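Local coordinates for protein golgin subfamily A member 4 (Homo sapiens, PDB 1UPT) that acts in vesicle and endosome-to-Golgi trafficking, and through its GRIP domain, the part present here, binds a small GTPase at the Golgi, at residues Arg11-Glu16 against Lys28-Val33. Sequence-based numbering, arbitrary orientation.
Sequences RKVLFE and KVITTV
Val-13 meets Val-29 and Ile-30 where the first two helices of the GRIP domain, 5-18 and 23-33, fold back on each other as a helical hairpin, a compact example of how a few branched side chains can join two short helices. The segments run roughly antiparallel, at 143°, their axes approaching to 10.0 Å. Val-13 faces the partner helix, and its CG1, trans to the backbone N (chi1 166°), reaches between the two opposing residues: it lies 3.8 Å from Val-29 CG1 and 3.5 Å from Ile-30 CG1, the side chains of Val-13 and Ile-30 running antiparallel alongside each other. Leu-14 does not set out toward the partner helix; only its end swings nearer, nearly perpendicular to Ile-30. The four touching residues are buried and their contacts wholly apolar, and the second subunit extends the packing, its own Leu-14 resting on Ile-30 and its Leu-34 on Leu-14. The partly exposed flank is looser and polar: Glu-16 turns from the seam to a salt bridge with Arg-21, and Lys-28 pairs with an acidic side chain of the bound partner protein, which also packs on Val-13 and Val-29. Within the seam, Leu-14 CD2 sits 3.5 Å from Ile-30 CD1.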
ATOM      1  N   ARG B  11      -0.772  -2.099   6.368  1.00 25.46           N
ATOM      2  CA  ARG B  11      -0.191  -3.421   6.630  1.00 26.66           C
ATOM      3  C   ARG B  11      -1.236  -4.500   6.832  1.00 26.48           C
ATOM      4  O   ARG B  11      -1.092  -5.614   6.331  1.00 26.92           O
ATOM      5  CB  ARG B  11       0.737  -3.392   7.870  1.00 26.40           C
ATOM      6  CG  ARG B  11       2.122  -2.825   7.616  1.00 28.12           C
ATOM      7  CD  ARG B  11       3.146  -3.196   8.715  1.00 31.63           C
ATOM      8  NE  ARG B  11       2.797  -2.571   9.992  1.00 30.96           N
ATOM      9  CZ  ARG B  11       3.163  -1.357  10.380  1.00 32.59           C
ATOM     10  NH1 ARG B  11       3.900  -0.583   9.599  1.00 31.33           N
ATOM     11  NH2 ARG B  11       2.762  -0.898  11.562  1.00 34.47           N
ATOM     12  N   LYS B  12      -2.284  -4.173   7.570  1.00 26.66           N
ATOM     13  CA  LYS B  12      -3.403  -5.082   7.781  1.00 27.39           C
ATOM     14  C   LYS B  12      -4.061  -5.418   6.435  1.00 26.42           C
ATOM     15  O   LYS B  12      -4.296  -6.579   6.110  1.00 25.89           O
ATOM     16  CB  LYS B  12      -4.410  -4.420   8.731  1.00 28.41           C
ATOM     17  CG  LYS B  12      -5.753  -5.126   8.833  1.00 31.90           C
ATOM     18  CD  LYS B  12      -5.815  -6.109  10.005  1.00 35.50           C
ATOM     19  CE  LYS B  12      -6.808  -7.225   9.710  1.00 37.56           C
ATOM     20  NZ  LYS B  12      -6.812  -8.233  10.783  1.00 40.45           N
ATOM     21  N   VAL B  13      -4.309  -4.381   5.652  1.00 25.21           N
ATOM     22  CA  VAL B  13      -5.005  -4.512   4.378  1.00 25.38           C
ATOM     23  C   VAL B  13      -4.116  -5.207   3.329  1.00 24.45           C
ATOM     24  O   VAL B  13      -4.565  -6.070   2.579  1.00 24.14           O
ATOM     25  CB  VAL B  13      -5.444  -3.114   3.927  1.00 25.26           C
ATOM     26  CG1 VAL B  13      -5.851  -3.097   2.499  1.00 27.49           C
ATOM     27  CG2 VAL B  13      -6.539  -2.618   4.831  1.00 26.82           C
ATOM     28  N   LEU B  14      -2.843  -4.857   3.300  1.00 25.13           N
ATOM     29  CA  LEU B  14      -1.937  -5.421   2.311  1.00 25.59           C
ATOM     30  C   LEU B  14      -1.630  -6.853   2.640  1.00 26.67           C
ATOM     31  O   LEU B  14      -1.396  -7.638   1.748  1.00 27.53           O
ATOM     32  CB  LEU B  14      -0.642  -4.626   2.190  1.00 25.56           C
ATOM     33  CG  LEU B  14      -0.771  -3.524   1.153  1.00 26.70           C
ATOM     34  CD1 LEU B  14       0.287  -2.516   1.371  1.00 28.48           C
ATOM     35  CD2 LEU B  14      -0.743  -4.083  -0.271  1.00 27.59           C
ATOM     36  N   PHE B  15      -1.648  -7.205   3.920  1.00 27.38           N
ATOM     37  CA  PHE B  15      -1.360  -8.569   4.289  1.00 28.08           C
ATOM     38  C   PHE B  15      -2.456  -9.477   3.758  1.00 27.41           C
ATOM     39  O   PHE B  15      -2.159 -10.461   3.111  1.00 27.39           O
ATOM     40  CB  PHE B  15      -1.169  -8.738   5.797  1.00 29.06           C
ATOM     41  CG  PHE B  15      -0.876 -10.161   6.195  1.00 31.53           C
ATOM     42  CD1 PHE B  15       0.298 -10.778   5.784  1.00 33.04           C
ATOM     43  CD2 PHE B  15      -1.794 -10.894   6.942  1.00 35.18           C
ATOM     44  CE1 PHE B  15       0.562 -12.098   6.111  1.00 33.94           C
ATOM     45  CE2 PHE B  15      -1.534 -12.223   7.282  1.00 35.79           C
ATOM     46  CZ  PHE B  15      -0.347 -12.825   6.862  1.00 34.57           C
ATOM     47  N   GLU B  16      -3.715  -9.118   4.002  1.00 26.54           N
ATOM     48  CA  GLU B  16      -4.844  -9.880   3.441  1.00 26.85           C
ATOM     49  C   GLU B  16      -4.775  -9.956   1.911  1.00 25.32           C
ATOM     50  O   GLU B  16      -4.895 -11.021   1.334  1.00 25.11           O
ATOM     51  CB  GLU B  16      -6.195  -9.306   3.885  1.00 26.88           C
ATOM     52  CG  GLU B  16      -6.398  -9.234   5.394  1.00 29.10           C
ATOM     53  CD  GLU B  16      -6.388 -10.613   6.017  1.00 33.33           C
ATOM     54  OE1 GLU B  16      -7.343 -11.365   5.751  1.00 37.73           O
ATOM     55  OE2 GLU B  16      -5.408 -10.963   6.708  1.00 36.48           O
ATOM     56  N   LYS B  28      -9.794  -2.251  -3.592  1.00 18.81           N
ATOM     57  CA  LYS B  28     -10.496  -0.979  -3.400  1.00 19.79           C
ATOM     58  C   LYS B  28      -9.924  -0.157  -2.232  1.00 19.30           C
ATOM     59  O   LYS B  28      -9.710   1.054  -2.339  1.00 19.47           O
ATOM     60  CB  LYS B  28     -11.980  -1.201  -3.152  1.00 19.52           C
ATOM     61  CG  LYS B  28     -12.698  -1.722  -4.364  1.00 22.12           C
ATOM     62  CD  LYS B  28     -14.082  -2.257  -4.024  1.00 27.30           C
ATOM     63  CE  LYS B  28     -15.103  -1.167  -3.954  1.00 30.61           C
ATOM     64  NZ  LYS B  28     -16.468  -1.824  -3.913  1.00 34.98           N
ATOM     65  N   VAL B  29      -9.703  -0.813  -1.104  1.00 19.42           N
ATOM     66  CA  VAL B  29      -9.188  -0.102   0.047  1.00 20.78           C
ATOM     67  C   VAL B  29      -7.781   0.502  -0.237  1.00 20.43           C
ATOM     68  O   VAL B  29      -7.529   1.650   0.073  1.00 20.00           O
ATOM     69  CB  VAL B  29      -9.058  -1.007   1.277  1.00 21.49           C
ATOM     70  CG1 VAL B  29      -8.414  -0.245   2.410  1.00 21.97           C
ATOM     71  CG2 VAL B  29     -10.413  -1.553   1.727  1.00 21.88           C
ATOM     72  N   ILE B  30      -6.889  -0.289  -0.816  1.00 20.13           N
ATOM     73  CA  ILE B  30      -5.514   0.130  -1.035  1.00 21.70           C
ATOM     74  C   ILE B  30      -5.493   1.316  -1.984  1.00 20.45           C
ATOM     75  O   ILE B  30      -4.804   2.288  -1.723  1.00 20.55           O
ATOM     76  CB  ILE B  30      -4.650  -1.009  -1.615  1.00 22.30           C
ATOM     77  CG1 ILE B  30      -4.454  -2.136  -0.591  1.00 24.06           C
ATOM     78  CG2 ILE B  30      -3.314  -0.471  -2.092  1.00 23.20           C
ATOM     79  CD1 ILE B  30      -4.072  -3.487  -1.219  1.00 24.79           C
ATOM     80  N   THR B  31      -6.260   1.240  -3.071  1.00 20.42           N
ATOM     81  CA  THR B  31      -6.276   2.335  -4.037  1.00 20.59           C
ATOM     82  C   THR B  31      -6.891   3.640  -3.475  1.00 20.99           C
ATOM     83  O   THR B  31      -6.496   4.727  -3.912  1.00 20.68           O
ATOM     84  CB  THR B  31      -6.923   1.939  -5.367  1.00 20.26           C
ATOM     85  OG1 THR B  31      -8.229   1.396  -5.142  1.00 19.82           O
ATOM     86  CG2 THR B  31      -6.138   0.807  -6.023  1.00 20.17           C
ATOM     87  N   THR B  32      -7.801   3.517  -2.508  1.00 19.91           N
ATOM     88  CA  THR B  32      -8.380   4.674  -1.801  1.00 20.84           C
ATOM     89  C   THR B  32      -7.410   5.293  -0.794  1.00 20.94           C
ATOM     90  O   THR B  32      -7.189   6.516  -0.810  1.00 22.04           O
ATOM     91  CB  THR B  32      -9.675   4.257  -1.080  1.00 20.94           C
ATOM     92  OG1 THR B  32     -10.651   3.835  -2.039  1.00 21.19           O
ATOM     93  CG2 THR B  32     -10.370   5.446  -0.359  1.00 21.97           C
ATOM     94  N   VAL B  33      -6.831   4.459   0.061  1.00 20.75           N
ATOM     95  CA  VAL B  33      -5.885   4.920   1.085  1.00 21.85           C
ATOM     96  C   VAL B  33      -4.730   5.694   0.436  1.00 21.76           C
ATOM     97  O   VAL B  33      -4.352   6.763   0.918  1.00 21.97           O
ATOM     98  CB  VAL B  33      -5.301   3.756   1.933  1.00 21.26           C
ATOM     99  CG1 VAL B  33      -4.138   4.246   2.824  1.00 23.76           C
ATOM    100  CG2 VAL B  33      -6.371   3.077   2.783  1.00 22.94           C
TER